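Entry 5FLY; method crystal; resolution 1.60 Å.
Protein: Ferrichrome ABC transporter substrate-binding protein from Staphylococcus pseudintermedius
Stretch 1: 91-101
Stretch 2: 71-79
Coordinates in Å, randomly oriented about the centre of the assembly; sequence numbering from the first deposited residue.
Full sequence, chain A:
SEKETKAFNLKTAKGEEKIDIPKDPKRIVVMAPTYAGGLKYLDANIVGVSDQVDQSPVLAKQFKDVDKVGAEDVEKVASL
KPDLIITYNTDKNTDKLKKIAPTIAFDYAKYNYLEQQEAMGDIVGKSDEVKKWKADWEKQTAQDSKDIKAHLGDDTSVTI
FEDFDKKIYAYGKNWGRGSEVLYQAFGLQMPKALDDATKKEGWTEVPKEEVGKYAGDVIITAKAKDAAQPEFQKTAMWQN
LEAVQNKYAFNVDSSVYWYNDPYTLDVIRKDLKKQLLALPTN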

# COMPACT_ATOMS: atom_id res chain seq x y z
N ASP A 91 3.29 -16.53 -2.64
CA ASP A 91 3.51 -17.39 -1.49
C ASP A 91 3.93 -18.78 -1.94
O ASP A 91 3.19 -19.44 -2.65
CB ASP A 91 2.24 -17.45 -0.63
CG ASP A 91 2.49 -18.04 0.76
OD1 ASP A 91 3.42 -18.86 0.92
OD2 ASP A 91 1.72 -17.65 1.68
N LYS A 92 5.13 -19.21 -1.56
CA LYS A 92 5.62 -20.51 -1.97
C LYS A 92 4.74 -21.66 -1.47
O LYS A 92 4.74 -22.74 -2.05
CB LYS A 92 7.07 -20.72 -1.49
CG LYS A 92 7.26 -20.87 0.02
CD LYS A 92 8.70 -21.28 0.34
CE LYS A 92 8.98 -21.30 1.84
NZ LYS A 92 8.48 -22.52 2.56
N ASN A 93 3.97 -21.41 -0.41
CA ASN A 93 3.20 -22.46 0.27
C ASN A 93 1.71 -22.51 -0.09
O ASN A 93 0.92 -23.12 0.62
CB ASN A 93 3.34 -22.28 1.78
CG ASN A 93 4.69 -22.70 2.29
OD1 ASN A 93 5.19 -23.77 1.95
ND2 ASN A 93 5.30 -21.87 3.13
N THR A 94 1.32 -21.87 -1.20
CA THR A 94 -0.08 -21.82 -1.57
C THR A 94 -0.74 -23.20 -1.66
O THR A 94 -1.89 -23.36 -1.27
CB THR A 94 -0.30 -21.08 -2.92
OG1 THR A 94 0.63 -21.56 -3.90
CG2 THR A 94 -0.10 -19.62 -2.73
N ASP A 95 -0.03 -24.21 -2.17
CA ASP A 95 -0.64 -25.52 -2.32
C ASP A 95 -0.90 -26.14 -0.94
O ASP A 95 -1.91 -26.80 -0.75
CB ASP A 95 0.22 -26.46 -3.19
CG ASP A 95 -0.58 -27.67 -3.75
OD1 ASP A 95 -1.37 -27.48 -4.70
OD2 ASP A 95 -0.44 -28.81 -3.26
N LYS A 96 0.01 -25.90 0.01
CA LYS A 96 -0.15 -26.42 1.37
C LYS A 96 -1.34 -25.73 2.06
O LYS A 96 -2.16 -26.38 2.71
CB LYS A 96 1.13 -26.21 2.19
CG LYS A 96 2.31 -27.14 1.81
CD LYS A 96 3.59 -26.77 2.55
CE LYS A 96 3.49 -27.05 4.06
NZ LYS A 96 4.67 -26.52 4.85
N LEU A 97 -1.43 -24.42 1.88
CA LEU A 97 -2.51 -23.64 2.49
C LEU A 97 -3.90 -24.08 2.00
O LEU A 97 -4.84 -24.22 2.79
CB LEU A 97 -2.30 -22.15 2.21
CG LEU A 97 -1.04 -21.53 2.82
CD1 LEU A 97 -0.79 -20.15 2.28
CD2 LEU A 97 -1.16 -21.45 4.33
N LYS A 98 -4.02 -24.35 0.70
CA LYS A 98 -5.27 -24.82 0.13
C LYS A 98 -5.77 -26.12 0.79
O LYS A 98 -6.96 -26.38 0.82
CB LYS A 98 -5.11 -25.03 -1.39
CG LYS A 98 -5.11 -23.74 -2.18
CD LYS A 98 -4.45 -23.92 -3.53
CE LYS A 98 -5.42 -24.43 -4.56
NZ LYS A 98 -4.70 -24.80 -5.82
N LYS A 99 -4.85 -26.92 1.33
CA LYS A 99 -5.24 -28.15 2.02
C LYS A 99 -5.86 -27.84 3.39
O LYS A 99 -6.63 -28.64 3.92
CB LYS A 99 -4.04 -29.09 2.21
CG LYS A 99 -3.40 -29.58 0.91
CD LYS A 99 -2.19 -30.47 1.23
CE LYS A 99 -1.40 -30.86 -0.02
NZ LYS A 99 -2.19 -31.70 -0.96
N ILE A 100 -5.52 -26.68 3.95
CA ILE A 100 -5.99 -26.28 5.28
C ILE A 100 -7.37 -25.63 5.20
O ILE A 100 -8.24 -25.93 6.01
CB ILE A 100 -4.99 -25.31 5.94
CG1 ILE A 100 -3.63 -25.99 6.09
CG2 ILE A 100 -5.50 -24.87 7.32
CD1 ILE A 100 -2.51 -25.04 6.43
N ALA A 101 -7.56 -24.75 4.23
CA ALA A 101 -8.80 -24.00 4.11
C ALA A 101 -8.87 -23.36 2.73
O ALA A 101 -7.85 -23.26 2.06
CB ALA A 101 -8.89 -22.93 5.22
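Stretch 2 (71-79) AEDVEKVAS

Stretch 2 packs a short helix nearly parallel to the helix of stretch 1, through a small apolar seam of aliphatic side chains that gives way to a salt bridge and bound water at the N-terminal end, with no direct hydrogen bond between the two.

The backbones follow the same plan. In stretch 1 a type I turn from Asp91 to Thr94 leads into a helix at 94-100; in stretch 2 a loop through Asp73 leads into a helix that begins at Val74. The two axes point the same way, with a signed crossing angle of -15° and a closest approach of 10.2 Å. The nearest CA pairs along the contact are: CA of Asn93 lies 7.3 Å from CA of Glu72, CA of Leu97 7.0 Å from CA of Val74, and CA of Ile100 6.1 Å from CA of Ala78.

Each helix start is organised locally. Asp73, whose CB points away from stretch 1, caps its own helix by accepting from Lys76, N to OD1 at 3.0 Å. Asn93 holds the N-cap position of the other helix but makes no capping bond with its side chain; its backbone N instead donates to OD1 of Asp91 at 2.9 Å, fastening the turn.

Val74 has the largest area covered by the partner stretch. Its CG1 meets CD1 of Ile100 at 3.6 Å, while its CG2 lies 3.7 Å from NZ of Lys96. One turn on, Val77 receives Leu97, CG1 to CD2 at 4.1 Å. Leu97 sets out sideways from its CA, yet the end of its side chain comes nearer to stretch 2. Ile100 also reaches Ala78, CD1 to CB at 3.9 Å, and the small alanine accompanies the shortest CA spacing of the three pairs.

Polar contacts gather around the N-terminal ends of the helices. Lys92 NZ and Glu72 OE1 form a salt bridge at 3.6 Å, a long one between two exposed residues. Water 2 donates to O of Glu72 at 3.0 Å and accepts weak bonds from NZ of Lys92 and NZ of Lys96, both at 3.3 Å, so a single water links one backbone carbonyl to two lysines. Water 1 bridges farther out, donating to O of Ala71 at 2.7 Å and to OD2 of Asp91 at 3.2 Å.

The rule to read here is economical: a few aliphatic side chains make the direct contact between near-parallel helices, and a salt bridge and two waters join the N-terminal ends.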

# COMPACT_ATOMS: atom_id res chain seq x y z
N ALA A 71 5.89 -15.81 8.27
CA ALA A 71 5.57 -15.84 6.84
C ALA A 71 5.47 -17.25 6.24
O ALA A 71 4.73 -17.47 5.28
CB ALA A 71 6.61 -15.04 6.05
N GLU A 72 6.25 -18.18 6.79
CA GLU A 72 6.26 -19.54 6.28
C GLU A 72 5.71 -20.55 7.27
O GLU A 72 5.83 -21.76 7.05
CB GLU A 72 7.68 -19.95 5.90
CG GLU A 72 8.34 -19.04 4.87
CD GLU A 72 9.70 -19.55 4.41
OE1 GLU A 72 10.21 -20.53 5.01
OE2 GLU A 72 10.25 -18.98 3.44
N ASP A 73 5.12 -20.07 8.37
CA ASP A 73 4.65 -20.97 9.42
C ASP A 73 3.27 -21.58 9.12
O ASP A 73 2.25 -21.23 9.71
CB ASP A 73 4.62 -20.23 10.76
CG ASP A 73 4.62 -21.18 11.96
OD1 ASP A 73 4.30 -22.37 11.77
OD2 ASP A 73 4.96 -20.75 13.09
N VAL A 74 3.26 -22.53 8.19
CA VAL A 74 2.02 -23.20 7.79
C VAL A 74 1.40 -23.96 8.97
O VAL A 74 0.18 -24.04 9.12
CB VAL A 74 2.29 -24.19 6.62
CG1 VAL A 74 1.04 -24.99 6.28
CG2 VAL A 74 2.78 -23.44 5.38
N GLU A 75 2.23 -24.51 9.85
CA GLU A 75 1.67 -25.25 10.97
C GLU A 75 0.95 -24.30 11.93
O GLU A 75 -0.06 -24.69 12.52
CB GLU A 75 2.76 -26.06 11.67
CG GLU A 75 3.22 -27.21 10.79
CD GLU A 75 4.04 -28.24 11.52
OE1 GLU A 75 3.62 -28.67 12.61
OE2 GLU A 75 5.09 -28.64 10.98
N LYS A 76 1.42 -23.06 12.05
CA LYS A 76 0.68 -22.06 12.83
C LYS A 76 -0.66 -21.78 12.18
O LYS A 76 -1.68 -21.75 12.88
CB LYS A 76 1.47 -20.76 13.00
CG LYS A 76 0.73 -19.66 13.80
CD LYS A 76 0.40 -20.05 15.23
CE LYS A 76 -0.36 -18.91 15.92
NZ LYS A 76 -0.63 -19.19 17.37
N VAL A 77 -0.68 -21.61 10.86
CA VAL A 77 -1.94 -21.34 10.17
C VAL A 77 -2.91 -22.49 10.46
O VAL A 77 -4.05 -22.28 10.89
CB VAL A 77 -1.73 -21.15 8.63
CG1 VAL A 77 -3.07 -20.97 7.92
CG2 VAL A 77 -0.83 -19.97 8.35
N ALA A 78 -2.44 -23.72 10.31
CA ALA A 78 -3.28 -24.88 10.53
C ALA A 78 -3.82 -24.90 11.97
O ALA A 78 -4.99 -25.20 12.19
CB ALA A 78 -2.52 -26.16 10.21
N SER A 79 -2.96 -24.57 12.93
CA SER A 79 -3.37 -24.62 14.34
C SER A 79 -4.50 -23.65 14.66
O SER A 79 -5.19 -23.81 15.66
CB SER A 79 -2.19 -24.33 15.26
OG SER A 79 -1.87 -22.96 15.30
O HOH W 1 3.39 -15.85 3.66
O HOH W 2 6.47 -23.72 4.86